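Local coordinates for lysozyme (Penaeus vannamei, PDB 6UKC), which probably hydrolyses the beta-1,4 linkages between N-acetylmuramic acid and N-acetylglucosamine in peptidoglycan, and those between N-acetylglucosamine units in chitodextrins, at residues Y20-S23 with N24-K28; A116-S119 with K120-R124. All blocks are in the same frame, centred on the assembly; numbering follows the deposited sequence.

Contact 1. Residues Y20-S23 with N24-K28; sequences YYLS and NDDIK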
ATOM      1  N   TYR A  20      14.683  -0.461   1.524  1.00 18.38           N
ATOM      2  CA  TYR A  20      14.154  -0.455   0.131  1.00 17.78           C
ATOM      3  C   TYR A  20      14.692   0.720  -0.696  1.00 19.00           C
ATOM      4  O   TYR A  20      14.400   0.733  -1.925  1.00 19.86           O
ATOM      5  CB  TYR A  20      12.626  -0.473   0.184  1.00 17.54           C
ATOM      6  CG  TYR A  20      12.113  -1.708   0.868  1.00 16.85           C
ATOM      7  CD1 TYR A  20      12.164  -2.937   0.222  1.00 15.92           C
ATOM      8  CD2 TYR A  20      11.683  -1.672   2.181  1.00 16.21           C
ATOM      9  CE1 TYR A  20      11.742  -4.095   0.851  1.00 15.87           C
ATOM     10  CE2 TYR A  20      11.288  -2.833   2.831  1.00 16.82           C
ATOM     11  CZ  TYR A  20      11.307  -4.043   2.161  1.00 15.58           C
ATOM     12  OH  TYR A  20      10.878  -5.174   2.780  1.00 15.95           O
ATOM     13  N   TYR A  21      15.428   1.672  -0.086  1.00 19.25           N
ATOM     14  CA  TYR A  21      16.065   2.814  -0.795  1.00 19.79           C
ATOM     15  C   TYR A  21      14.997   3.524  -1.636  1.00 18.82           C
ATOM     16  O   TYR A  21      15.241   3.922  -2.802  1.00 16.30           O
ATOM     17  CB  TYR A  21      17.219   2.343  -1.691  1.00 21.82           C
ATOM     18  CG  TYR A  21      18.098   1.306  -1.047  1.00 23.93           C
ATOM     19  CD1 TYR A  21      18.879   1.630   0.061  1.00 27.77           C
ATOM     20  CD2 TYR A  21      18.100  -0.009  -1.483  1.00 24.25           C
ATOM     21  CE1 TYR A  21      19.661   0.684   0.713  1.00 26.33           C
ATOM     22  CE2 TYR A  21      18.876  -0.970  -0.841  1.00 27.03           C
ATOM     23  CZ  TYR A  21      19.661  -0.618   0.252  1.00 26.63           C
ATOM     24  OH  TYR A  21      20.427  -1.537   0.896  1.00 29.43           O
ATOM     25  N   LEU A  22      13.801   3.668  -1.082  1.00 18.03           N
ATOM     26  CA  LEU A  22      12.733   4.374  -1.822  1.00 17.39           C
ATOM     27  C   LEU A  22      13.066   5.858  -1.774  1.00 17.54           C
ATOM     28  O   LEU A  22      13.630   6.307  -0.742  1.00 19.29           O
ATOM     29  CB  LEU A  22      11.373   4.094  -1.178  1.00 17.27           C
ATOM     30  CG  LEU A  22      10.875   2.657  -1.227  1.00 17.07           C
ATOM     31  CD1 LEU A  22       9.375   2.629  -1.021  1.00 17.10           C
ATOM     32  CD2 LEU A  22      11.217   1.972  -2.551  1.00 16.75           C
ATOM     33  N   SER A  23      12.694   6.576  -2.829  1.00 17.01           N
ATOM     34  CA  SER A  23      12.673   8.059  -2.897  1.00 16.45           C
ATOM     35  C   SER A  23      11.682   8.610  -1.878  1.00 15.75           C
ATOM     36  O   SER A  23      10.691   7.894  -1.547  1.00 16.11           O
ATOM     37  CB  SER A  23      12.297   8.540  -4.290  1.00 16.34           C
ATOM     38  OG  SER A  23      10.942   8.225  -4.594  1.00 15.97           O
ATOM     39  N   ASN A  24      11.913   9.861  -1.477  1.00 15.71           N
ATOM     40  CA  ASN A  24      11.047  10.671  -0.581  1.00 16.56           C
ATOM     41  C   ASN A  24       9.622  10.754  -1.134  1.00 17.06           C
ATOM     42  O   ASN A  24       8.678  10.641  -0.327  1.00 17.36           O
ATOM     43  CB  ASN A  24      11.618  12.072  -0.389  1.00 16.35           C
ATOM     44  CG  ASN A  24      12.820  12.074   0.518  1.00 17.62           C
ATOM     45  OD1 ASN A  24      13.201  11.042   1.075  1.00 20.76           O
ATOM     46  ND2 ASN A  24      13.442  13.223   0.649  1.00 19.36           N
ATOM     47  N   ASP A  25       9.485  10.959  -2.450  1.00 18.54           N
ATOM     48  CA  ASP A  25       8.175  11.001  -3.138  1.00 20.44           C
ATOM     49  C   ASP A  25       7.453   9.670  -2.908  1.00 19.64           C
ATOM     50  O   ASP A  25       6.261   9.674  -2.560  1.00 19.24           O
ATOM     51  CB  ASP A  25       8.284  11.236  -4.648  1.00 22.08           C
ATOM     52  CG  ASP A  25       6.907  11.532  -5.228  1.00 24.45           C
ATOM     53  OD1 ASP A  25       6.386  12.631  -4.920  1.00 29.46           O
ATOM     54  OD2 ASP A  25       6.308  10.630  -5.876  1.00 23.52           O
ATOM     55  N   ASP A  26       8.139   8.562  -3.155  1.00 18.63           N
ATOM     56  CA  ASP A  26       7.539   7.229  -2.949  1.00 16.84           C
ATOM     57  C   ASP A  26       7.143   7.147  -1.489  1.00 16.59           C
ATOM     58  O   ASP A  26       5.938   6.806  -1.219  1.00 18.08           O
ATOM     59  CB  ASP A  26       8.483   6.090  -3.342  1.00 17.38           C
ATOM     60  CG  ASP A  26       8.644   5.886  -4.844  1.00 16.48           C
ATOM     61  OD1 ASP A  26       8.201   6.782  -5.623  1.00 15.10           O
ATOM     62  OD2 ASP A  26       9.217   4.847  -5.211  1.00 15.16           O
ATOM     63  N   ILE A  27       8.080   7.479  -0.588  1.00 16.55           N
ATOM     64  CA  ILE A  27       7.879   7.226   0.873  1.00 16.46           C
ATOM     65  C   ILE A  27       6.659   8.033   1.355  1.00 17.54           C
ATOM     66  O   ILE A  27       5.699   7.409   1.900  1.00 17.38           O
ATOM     67  CB  ILE A  27       9.139   7.505   1.708  1.00 16.52           C
ATOM     68  CG1 ILE A  27      10.206   6.423   1.489  1.00 16.76           C
ATOM     69  CG2 ILE A  27       8.796   7.646   3.187  1.00 16.71           C
ATOM     70  CD1 ILE A  27      11.581   6.808   1.979  1.00 16.32           C
ATOM     71  N   LYS A  28       6.634   9.351   1.114  1.00 18.76           N
ATOM     72  CA  LYS A  28       5.531  10.191   1.673  1.00 19.28           C
ATOM     73  C   LYS A  28       4.186   9.631   1.191  1.00 18.14           C
ATOM     74  O   LYS A  28       3.212   9.624   1.988  1.00 18.02           O
ATOM     75  CB  LYS A  28       5.712  11.670   1.319  1.00 19.65           C
ATOM     76  CG  LYS A  28       5.583  12.028  -0.153  1.00 20.49           C
ATOM     77  CD  LYS A  28       6.117  13.410  -0.430  1.00 20.75           C
ATOM     78  CE  LYS A  28       5.669  13.984  -1.755  1.00 20.84           C
ATOM     79  NZ  LYS A  28       6.310  15.312  -1.963  1.00 21.84           N
TER
HETATM   80  O   HOH W   1      11.764   4.998  -5.107  1.00 18.80           O
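S23 meets D26 across the first turn of helix 24-38 as an N-cap. The backbone N of D26 donates to S23 OG at 3.2 Å, with an N-H...O angle of 161°, and the backbone N of I27 donates to S23 O at 2.8 Å in the carbonyl plane. A chi1 of 68°, with OG held between the backbone N and the carbonyl carbon, places the hydroxyl where the N-H of D26 reaches it. In place of the direct return bond of a capping box, water 1 bridges the two residues: it accepts from S23 N at 2.9 Å and donates to D26 OD2 at 2.6 Å, tying the aspartate to the cap backbone. A carboxylate at this helix end would probably be stabilised in its charged form.

The tight side is apolar. L22, the residue before the cap, and I27, the fourth after it, form a hydrophobic staple, with L22 CB against I27 CG1 at 3.7 Å. I27 CD1 also lies 3.4 Å from L22 O. Both side chains are buried and lean on L16 of helix 9-20, which joins the chain turn to the preceding helix.

S23, N24 and D25, by contrast, are exposed. N24 OD1 accepts from K17 NZ and also bonds a glycerol, probably from the crystallisation liquor. D25 swings its carboxylate outward, CG anti to the backbone N (chi1 -169°), leaving D25 OD1 4.0 Å from K28 NZ in a long salt bridge.

Contact 2. Residues A116-S119 with K120-R124; sequences AYNS and KCKNR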
ATOM      1  N   ALA A 116      -8.042   5.476  -0.029  1.00 23.68           N
ATOM      2  CA  ALA A 116      -7.406   6.363   0.981  1.00 24.58           C
ATOM      3  C   ALA A 116      -6.591   7.456   0.280  1.00 22.83           C
ATOM      4  O   ALA A 116      -6.537   8.595   0.810  1.00 22.58           O
ATOM      5  CB  ALA A 116      -6.544   5.581   1.951  1.00 25.20           C
ATOM      6  N   TYR A 117      -5.961   7.131  -0.852  1.00 22.30           N
ATOM      7  CA  TYR A 117      -5.108   8.100  -1.590  1.00 22.06           C
ATOM      8  C   TYR A 117      -6.005   9.229  -2.107  1.00 21.23           C
ATOM      9  O   TYR A 117      -5.656  10.399  -1.921  1.00 20.17           O
ATOM     10  CB  TYR A 117      -4.289   7.462  -2.719  1.00 21.21           C
ATOM     11  CG  TYR A 117      -3.560   8.500  -3.537  1.00 21.53           C
ATOM     12  CD1 TYR A 117      -2.377   9.067  -3.089  1.00 20.99           C
ATOM     13  CD2 TYR A 117      -4.102   8.984  -4.718  1.00 21.86           C
ATOM     14  CE1 TYR A 117      -1.731  10.056  -3.809  1.00 21.15           C
ATOM     15  CE2 TYR A 117      -3.468   9.966  -5.457  1.00 21.59           C
ATOM     16  CZ  TYR A 117      -2.278  10.506  -4.998  1.00 21.78           C
ATOM     17  OH  TYR A 117      -1.651  11.466  -5.729  1.00 19.62           O
ATOM     18  N   ASN A 118      -7.148   8.863  -2.686  1.00 22.06           N
ATOM     19  CA  ASN A 118      -8.081   9.794  -3.364  1.00 22.62           C
ATOM     20  C   ASN A 118      -8.693  10.732  -2.312  1.00 25.27           C
ATOM     21  O   ASN A 118      -8.880  11.914  -2.629  1.00 23.72           O
ATOM     22  CB  ASN A 118      -9.104   9.020  -4.202  1.00 21.74           C
ATOM     23  CG  ASN A 118      -8.472   8.305  -5.378  1.00 21.55           C
ATOM     24  OD1 ASN A 118      -7.462   8.760  -5.918  1.00 22.07           O
ATOM     25  ND2 ASN A 118      -9.049   7.187  -5.783  1.00 20.32           N
ATOM     26  N   SER A 119      -8.939  10.258  -1.082  1.00 25.48           N
ATOM     27  CA  SER A 119      -9.647  11.055  -0.048  1.00 24.92           C
ATOM     28  C   SER A 119      -8.653  11.779   0.869  1.00 25.66           C
ATOM     29  O   SER A 119      -8.989  12.866   1.330  1.00 26.72           O
ATOM     30  CB  SER A 119     -10.583  10.196   0.738  1.00 24.49           C
ATOM     31  OG  SER A 119      -9.905   9.028   1.136  1.00 27.74           O
ATOM     32  N   LYS A 120      -7.479  11.212   1.155  1.00 25.04           N
ATOM     33  CA  LYS A 120      -6.650  11.714   2.286  1.00 23.15           C
ATOM     34  C   LYS A 120      -5.263  12.207   1.847  1.00 22.12           C
ATOM     35  O   LYS A 120      -4.629  12.931   2.644  1.00 21.49           O
ATOM     36  CB  LYS A 120      -6.528  10.610   3.333  1.00 23.57           C
ATOM     37  CG  LYS A 120      -7.843  10.265   4.006  1.00 25.29           C
ATOM     38  CD  LYS A 120      -8.186  11.247   5.079  1.00 27.95           C
ATOM     39  CE  LYS A 120      -9.669  11.329   5.356  1.00 30.34           C
ATOM     40  NZ  LYS A 120     -10.234   9.975   5.535  1.00 33.76           N
ATOM     41  N   CYS A 121      -4.764  11.804   0.677  1.00 19.22           N
ATOM     42  CA  CYS A 121      -3.339  11.989   0.335  1.00 18.39           C
ATOM     43  C   CYS A 121      -3.159  12.813  -0.946  1.00 18.78           C
ATOM     44  O   CYS A 121      -2.155  13.535  -1.019  1.00 18.99           O
ATOM     45  CB  CYS A 121      -2.655  10.635   0.214  1.00 18.35           C
ATOM     46  SG  CYS A 121      -2.888   9.563   1.653  1.00 17.14           S
ATOM     47  N   LYS A 122      -4.054  12.691  -1.929  1.00 20.30           N
ATOM     48  CA  LYS A 122      -3.915  13.391  -3.228  1.00 22.42           C
ATOM     49  C   LYS A 122      -3.986  14.903  -2.995  1.00 21.81           C
ATOM     50  O   LYS A 122      -4.939  15.358  -2.352  1.00 22.16           O
ATOM     51  CB  LYS A 122      -4.998  12.989  -4.232  1.00 24.02           C
ATOM     52  CG  LYS A 122      -4.865  13.716  -5.565  1.00 25.60           C
ATOM     53  CD  LYS A 122      -5.812  13.256  -6.658  1.00 28.44           C
ATOM     54  CE  LYS A 122      -7.231  12.988  -6.194  1.00 31.23           C
ATOM     55  NZ  LYS A 122      -8.231  13.363  -7.235  1.00 33.66           N
ATOM     56  N   ASN A 123      -2.996  15.642  -3.495  1.00 22.49           N
ATOM     57  CA  ASN A 123      -2.992  17.125  -3.562  1.00 20.99           C
ATOM     58  C   ASN A 123      -2.650  17.709  -2.183  1.00 20.19           C
ATOM     59  O   ASN A 123      -2.572  18.951  -2.063  1.00 21.03           O
ATOM     60  CB  ASN A 123      -4.310  17.636  -4.141  1.00 21.78           C
ATOM     61  CG  ASN A 123      -4.395  17.435  -5.645  1.00 23.02           C
ATOM     62  OD1 ASN A 123      -3.416  17.091  -6.306  1.00 23.87           O
ATOM     63  ND2 ASN A 123      -5.567  17.644  -6.209  1.00 22.34           N
ATOM     64  N   ARG A 124      -2.377  16.862  -1.197  1.00 17.55           N
ATOM     65  CA  ARG A 124      -1.904  17.311   0.123  1.00 18.46           C
ATOM     66  C   ARG A 124      -0.422  17.632   0.026  1.00 18.47           C
ATOM     67  O   ARG A 124       0.290  17.179  -0.889  1.00 20.48           O
ATOM     68  CB  ARG A 124      -2.147  16.249   1.196  1.00 19.75           C
ATOM     69  CG  ARG A 124      -3.618  15.899   1.399  1.00 21.73           C
ATOM     70  CD  ARG A 124      -4.351  16.997   2.147  1.00 23.12           C
ATOM     71  NE  ARG A 124      -5.798  16.829   2.240  1.00 25.83           N
ATOM     72  CZ  ARG A 124      -6.704  17.438   1.449  1.00 28.54           C
ATOM     73  NH1 ARG A 124      -7.999  17.249   1.640  1.00 31.71           N
ATOM     74  NH2 ARG A 124      -6.330  18.217   0.449  1.00 28.31           N
TER
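Y117 lies against C121 and K122 at the C-terminal end of helix 115-121, where a wider pi-type turn runs through 117-119. The backbone evidence is Y117 O, which accepts from two donors: K122 N at 2.8 Å, the five-residue step of a pi turn, and C121 N at 3.1 Å, the ordinary helical step. K122 N is tilted only 16° from the carbonyl plane, whereas C121 N stands well above it, so the wider bond has the more regular acceptor geometry. One residue earlier, A116 O accepts from K120 N.

The tyrosine side chain can be followed outward. At CB it leaves the helix in a direction leading away from the later residues, but with CG anti to the backbone N (chi1 174°) the ring swings back along the helix end. Y117 CD1 then reaches C121 CB at 3.7 Å, an oblique approach. Next round the ring, CE1 is near K122 N and K122 CA, which lie over one face. Across the ring, Y117 CE2 comes to 3.6 Å from K122 CB. Y117 CZ stands 3.8 Å from K122 CA. At the tip, Y117 OH is 3.9 Å from K122 CG, a van der Waals contact and not a polar one. The two side chains cross at about a right angle, so the lysine's first carbons brace the ring.

Beyond this the chain makes a type II beta turn from C121 to R124, closed by a weak backbone bond. The helix end is pinned to helix 24-38: C121 forms a disulfide with C32, Y117 rests on N29 and I33, and A116 and K120 both touch F36.

Contact 1 comes first along the chain and contact 2 about ninety residues later, yet their centres lie about 17 Å apart and their nearest atoms about 6 Å, without touching. Both are tied to helix 24-38: contact 1 forms its beginning, following helix 9-20, while contact 2 ends helix 115-121 and is fastened to the middle of helix 24-38 through the C121-C32 disulfide. Helix 126-134, which follows contact 2, returns to contact 1, where K28 pairs with D127 and I27 packs on W134. Together they place a helix start and a helix end within the helical lobe of the C-type lysozyme fold, with helix 24-38 as the element both contacts touch.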